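Local coordinates for catalase (Pseudomonas syringae, PDB 1M7S), which uses heme to break down hydrogen peroxide into water and oxygen, shielding cells from peroxide damage, at residues Ser451-Tyr454 with Asn459-Thr462; Ala275-Pro280 with Phe412-Asp417. All coordinates share one frame; numbering follows the deposited sequence.

Contact 1: Ser451-Tyr454 with Asn459-Thr462; sequences SYLY and NYGT. Unlike the reference sequence in segment 451-454: Tyr452 (reference Val). Unlike the reference sequence in segment 459-462: Asn459 (reference His).
Leu453 lies over the ring of Tyr460 where two consecutive helices, 443-456 and 458-467, turn against each other in the C-terminal helical domain of the catalase fold. Followed outward, the leucine first sets CB above the centre of the ring, 4.3 Å from the centroid and only 8° off the normal, a CH-pi contact. CB also rests 3.9 Å from Gly461 CA. Beyond it CG swings to the side of the backbone N (chi1 -56°), and the two methyls divide the far end of the ring: CD1 stands 4.2 Å from CE1 of Tyr460, whereas CD2 sits 3.7 Å from its CZ and equally close to its OH. A branched aliphatic chain thus spreads over a flat aromatic face, while the tyrosine hydroxyl is satisfied by Thr173 of helix 169-176. Having no side chain, Gly461 lets the two backbones close to 3.6 Å, from its CA to Tyr454 N. On the other side of Gly461, Tyr454, with CG anti to the backbone N (chi1 -169°), and Thr462 run side by side. The hydroxyl of Thr462, hydrogen-bonded to Pro458 O, meets the tyrosine ring at its edge and in its plane, with OG1 3.5 Å from Tyr454 CE1.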
loop_
_atom_site.group_PDB
_atom_site.type_symbol
_atom_site.label_atom_id
_atom_site.label_comp_id
_atom_site.label_asym_id
_atom_site.label_seq_id
_atom_site.Cartn_x
_atom_site.Cartn_y
_atom_site.Cartn_z
ATOM N N SER A 451 42.267 -12.180 -15.475
ATOM C CA SER A 451 42.428 -13.269 -16.451
ATOM C C SER A 451 41.393 -13.137 -17.557
ATOM O O SER A 451 41.682 -13.415 -18.737
ATOM C CB SER A 451 42.389 -14.651 -15.792
ATOM O OG SER A 451 41.092 -15.095 -15.422
ATOM N N TYR A 452 40.172 -12.707 -17.185
ATOM C CA TYR A 452 39.147 -12.480 -18.219
ATOM C C TYR A 452 39.563 -11.407 -19.189
ATOM O O TYR A 452 39.437 -11.552 -20.405
ATOM C CB TYR A 452 37.795 -12.133 -17.581
ATOM C CG TYR A 452 37.254 -13.232 -16.666
ATOM C CD1 TYR A 452 36.282 -12.886 -15.715
ATOM C CD2 TYR A 452 37.600 -14.565 -16.797
ATOM C CE1 TYR A 452 35.741 -13.865 -14.900
ATOM C CE2 TYR A 452 37.085 -15.546 -15.966
ATOM C CZ TYR A 452 36.138 -15.188 -15.019
ATOM O OH TYR A 452 35.614 -16.132 -14.180
ATOM N N LEU A 453 40.115 -10.292 -18.713
ATOM C CA LEU A 453 40.557 -9.183 -19.527
ATOM C C LEU A 453 41.769 -9.596 -20.365
ATOM O O LEU A 453 41.874 -9.254 -21.547
ATOM C CB LEU A 453 40.906 -8.005 -18.619
ATOM C CG LEU A 453 39.787 -7.512 -17.672
ATOM C CD1 LEU A 453 40.269 -6.220 -16.990
ATOM C CD2 LEU A 453 38.525 -7.283 -18.494
ATOM N N TYR A 454 42.632 -10.382 -19.744
ATOM C CA TYR A 454 43.849 -10.866 -20.458
ATOM C C TYR A 454 43.474 -11.806 -21.569
ATOM O O TYR A 454 44.128 -11.860 -22.619
ATOM C CB TYR A 454 44.751 -11.628 -19.455
ATOM C CG TYR A 454 46.130 -11.899 -20.069
ATOM C CD1 TYR A 454 47.125 -10.948 -19.959
ATOM C CD2 TYR A 454 46.366 -13.076 -20.760
ATOM C CE1 TYR A 454 48.387 -11.160 -20.532
ATOM C CE2 TYR A 454 47.619 -13.270 -21.352
ATOM C CZ TYR A 454 48.609 -12.326 -21.203
ATOM O OH TYR A 454 49.845 -12.541 -21.793
ATOM N N ASN A 459 47.070 -7.189 -23.885
ATOM C CA ASN A 459 47.481 -5.823 -23.537
ATOM C C ASN A 459 46.491 -5.256 -22.517
ATOM O O ASN A 459 46.879 -4.579 -21.556
ATOM C CB ASN A 459 47.474 -4.920 -24.758
ATOM C CG ASN A 459 47.974 -3.514 -24.552
ATOM O OD1 ASN A 459 47.332 -2.533 -24.987
ATOM N ND2 ASN A 459 49.130 -3.327 -23.916
ATOM N N TYR A 460 45.225 -5.483 -22.845
ATOM C CA TYR A 460 44.166 -4.997 -21.896
ATOM C C TYR A 460 44.441 -5.538 -20.514
ATOM O O TYR A 460 44.509 -4.759 -19.564
ATOM C CB TYR A 460 42.870 -5.531 -22.476
ATOM C CG TYR A 460 41.567 -5.096 -21.819
ATOM C CD1 TYR A 460 41.460 -4.064 -20.920
ATOM C CD2 TYR A 460 40.421 -5.766 -22.246
ATOM C CE1 TYR A 460 40.237 -3.756 -20.353
ATOM C CE2 TYR A 460 39.167 -5.404 -21.713
ATOM C CZ TYR A 460 39.110 -4.431 -20.771
ATOM O OH TYR A 460 37.898 -4.061 -20.175
ATOM N N GLY A 461 44.507 -6.861 -20.378
ATOM C CA GLY A 461 44.736 -7.505 -19.102
ATOM C C GLY A 461 46.050 -7.124 -18.411
ATOM O O GLY A 461 46.087 -6.845 -17.210
ATOM N N THR A 462 47.144 -7.008 -19.164
ATOM C CA THR A 462 48.409 -6.571 -18.558
ATOM C C THR A 462 48.324 -5.159 -18.007
ATOM O O THR A 462 48.845 -4.861 -16.937
ATOM C CB THR A 462 49.543 -6.637 -19.606
ATOM O OG1 THR A 462 49.673 -8.007 -19.976
ATOM C CG2 THR A 462 50.841 -6.054 -19.044
#

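Contact 2: Ala275-Pro280 with Phe412-Asp417; sequences ATKIWP and FKQAGD
The side-chain amide of Gln414 clasps the backbone of Ile278, joining the first turn of helix 413-421, in the C-terminal helical domain of the catalase fold, to the long loop between barrel strands 252-260 and 284-295. Its chain leaves the helix toward that loop and runs extended beyond CG, so that the amide reaches the N-H and the C=O of one residue together. Ile278 N donates to Gln414 OE1 at 3.0 Å; the bond is nearly straight (170°) and uses a lone pair in the carbonyl plane. The return bond, from Gln414 NE2 to Ile278 O, is also 3.0 Å but less ideal: it bends to 154° at the hydrogen, and the donor stands 39° out of the plane of the isoleucine carbonyl. Glutamine fits because one flat group offers both donor and acceptor, and the paired bonds restrain its rotation. Arg170 adds a weak hydrogen bond to OE1.

Aliphatic groups sandwich the amide. Over one face Ile278 crosses at a slant and brings CG1 to 3.3 Å from Gln414 OE1. Over the opposite face the chain of Lys277, bent at chi2 and chi4, also crosses the glutamine obliquely, setting its CD 3.8 Å from Gln414 NE2, while NZ turns back to a salt bridge with Asp274 and a hydrogen bond to Glu409 O. A long chain therefore gives both apolar cover from its methylenes and a charge that is used elsewhere. Pro280 lies nearly at right angles to the glutamine, its rigid ring setting CD 3.7 Å from Gln414 NE2.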
loop_
_atom_site.group_PDB
_atom_site.type_symbol
_atom_site.label_atom_id
_atom_site.label_comp_id
_atom_site.label_asym_id
_atom_site.label_seq_id
_atom_site.Cartn_x
_atom_site.Cartn_y
_atom_site.Cartn_z
ATOM N N ALA A 275 22.288 -12.269 -24.641
ATOM C CA ALA A 275 22.296 -10.822 -24.424
ATOM C C ALA A 275 23.651 -10.177 -24.230
ATOM O O ALA A 275 23.802 -8.935 -24.207
ATOM C CB ALA A 275 21.363 -10.535 -23.242
ATOM N N THR A 276 24.731 -10.968 -24.021
ATOM C CA THR A 276 26.072 -10.458 -23.966
ATOM C C THR A 276 26.737 -10.353 -25.333
ATOM O O THR A 276 27.893 -9.933 -25.420
ATOM C CB THR A 276 26.970 -11.339 -23.050
ATOM O OG1 THR A 276 27.214 -12.654 -23.607
ATOM C CG2 THR A 276 26.323 -11.356 -21.688
ATOM N N LYS A 277 25.955 -10.475 -26.440
ATOM C CA LYS A 277 26.554 -10.427 -27.745
ATOM C C LYS A 277 25.891 -9.459 -28.718
ATOM O O LYS A 277 24.668 -9.296 -28.731
ATOM C CB LYS A 277 26.367 -11.854 -28.415
ATOM C CG LYS A 277 27.087 -13.003 -27.714
ATOM C CD LYS A 277 28.610 -12.899 -27.880
ATOM C CE LYS A 277 29.295 -14.120 -27.266
ATOM N NZ LYS A 277 29.202 -13.942 -25.765
ATOM N N ILE A 278 26.743 -8.856 -29.540
ATOM C CA ILE A 278 26.233 -8.071 -30.674
ATOM C C ILE A 278 26.243 -9.034 -31.885
ATOM O O ILE A 278 26.770 -10.133 -31.763
ATOM C CB ILE A 278 27.099 -6.857 -31.004
ATOM C CG1 ILE A 278 28.534 -7.224 -31.407
ATOM C CG2 ILE A 278 27.161 -5.901 -29.804
ATOM C CD1 ILE A 278 29.200 -6.091 -32.195
ATOM N N TRP A 279 25.690 -8.639 -33.011
ATOM C CA TRP A 279 25.775 -9.480 -34.221
ATOM C C TRP A 279 26.683 -8.700 -35.195
ATOM O O TRP A 279 26.210 -7.771 -35.848
ATOM C CB TRP A 279 24.396 -9.637 -34.833
ATOM C CG TRP A 279 23.359 -10.371 -34.048
ATOM C CD1 TRP A 279 23.526 -11.152 -32.927
ATOM C CD2 TRP A 279 21.979 -10.496 -34.410
ATOM N NE1 TRP A 279 22.330 -11.708 -32.547
ATOM C CE2 TRP A 279 21.362 -11.313 -33.458
ATOM C CE3 TRP A 279 21.209 -9.943 -35.454
ATOM C CZ2 TRP A 279 20.009 -11.607 -33.475
ATOM C CZ3 TRP A 279 19.856 -10.271 -35.484
ATOM C CH2 TRP A 279 19.255 -11.068 -34.511
ATOM N N PRO A 280 27.959 -9.018 -35.190
ATOM C CA PRO A 280 28.970 -8.232 -35.855
ATOM C C PRO A 280 28.812 -8.066 -37.353
ATOM O O PRO A 280 29.094 -6.952 -37.820
ATOM C CB PRO A 280 30.350 -8.880 -35.583
ATOM C CG PRO A 280 30.024 -9.933 -34.565
ATOM C CD PRO A 280 28.524 -10.109 -34.405
ATOM N N PHE A 412 34.922 -14.158 -24.384
ATOM C CA PHE A 412 35.996 -13.167 -24.459
ATOM C C PHE A 412 36.245 -12.529 -25.816
ATOM O O PHE A 412 36.862 -11.455 -25.872
ATOM C CB PHE A 412 37.320 -13.823 -23.946
ATOM C CG PHE A 412 37.111 -14.602 -22.674
ATOM C CD1 PHE A 412 37.061 -15.988 -22.692
ATOM C CD2 PHE A 412 36.847 -13.934 -21.488
ATOM C CE1 PHE A 412 36.805 -16.714 -21.527
ATOM C CE2 PHE A 412 36.610 -14.675 -20.322
ATOM C CZ PHE A 412 36.588 -16.053 -20.332
ATOM N N LYS A 413 35.828 -13.102 -26.936
ATOM C CA LYS A 413 36.185 -12.631 -28.268
ATOM C C LYS A 413 35.734 -11.231 -28.617
ATOM O O LYS A 413 36.477 -10.332 -29.003
ATOM C CB LYS A 413 35.665 -13.611 -29.359
ATOM C CG LYS A 413 36.111 -13.193 -30.763
ATOM C CD LYS A 413 35.423 -13.996 -31.843
ATOM C CE LYS A 413 36.117 -13.834 -33.203
ATOM N NZ LYS A 413 36.063 -15.177 -33.888
ATOM N N GLN A 414 34.444 -10.967 -28.322
ATOM C CA GLN A 414 33.839 -9.671 -28.645
ATOM C C GLN A 414 34.399 -8.581 -27.749
ATOM O O GLN A 414 34.529 -7.421 -28.164
ATOM C CB GLN A 414 32.309 -9.786 -28.588
ATOM C CG GLN A 414 31.748 -10.282 -29.934
ATOM C CD GLN A 414 30.219 -10.180 -30.001
ATOM O OE1 GLN A 414 29.668 -9.432 -29.184
ATOM N NE2 GLN A 414 29.585 -10.914 -30.935
ATOM N N ALA A 415 34.762 -8.958 -26.521
ATOM C CA ALA A 415 35.348 -7.993 -25.587
ATOM C C ALA A 415 36.721 -7.570 -26.107
ATOM O O ALA A 415 37.080 -6.409 -25.981
ATOM C CB ALA A 415 35.530 -8.659 -24.217
ATOM N N GLY A 416 37.508 -8.536 -26.604
ATOM C CA GLY A 416 38.808 -8.200 -27.230
ATOM C C GLY A 416 38.610 -7.349 -28.486
ATOM O O GLY A 416 39.362 -6.371 -28.736
ATOM N N ASP A 417 37.663 -7.690 -29.338
ATOM C CA ASP A 417 37.321 -6.913 -30.521
ATOM C C ASP A 417 37.065 -5.470 -30.153
ATOM O O ASP A 417 37.618 -4.537 -30.709
ATOM C CB ASP A 417 36.110 -7.507 -31.255
ATOM C CG ASP A 417 36.501 -8.800 -31.930
ATOM O OD1 ASP A 417 37.699 -9.035 -32.142
ATOM O OD2 ASP A 417 35.615 -9.628 -32.248
#

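In the fold
After an N-terminal arm and helix 32-41 the chain builds the antiparallel barrel, with helices inserted between its strands, and residues 275-280 belong to the loop between two of those strands. After strand 284-295, helix 323-339 and a long connection, residues 412-417 begin the C-terminal helices, and contact 2 closes a loop with 131 residues between its segments. Contact 1 opens only afterwards and closes a far shorter turn, between helices 443-456 and 458-467. The two therefore follow in series, neither nested nor crossed. Contact 2 ties helical domain to barrel, whereas contact 1 packs the helical domain internally. They meet where Tyr452 CD2 lies 3.7 Å from Phe412 CE2, and both have neighbours on helix 169-176.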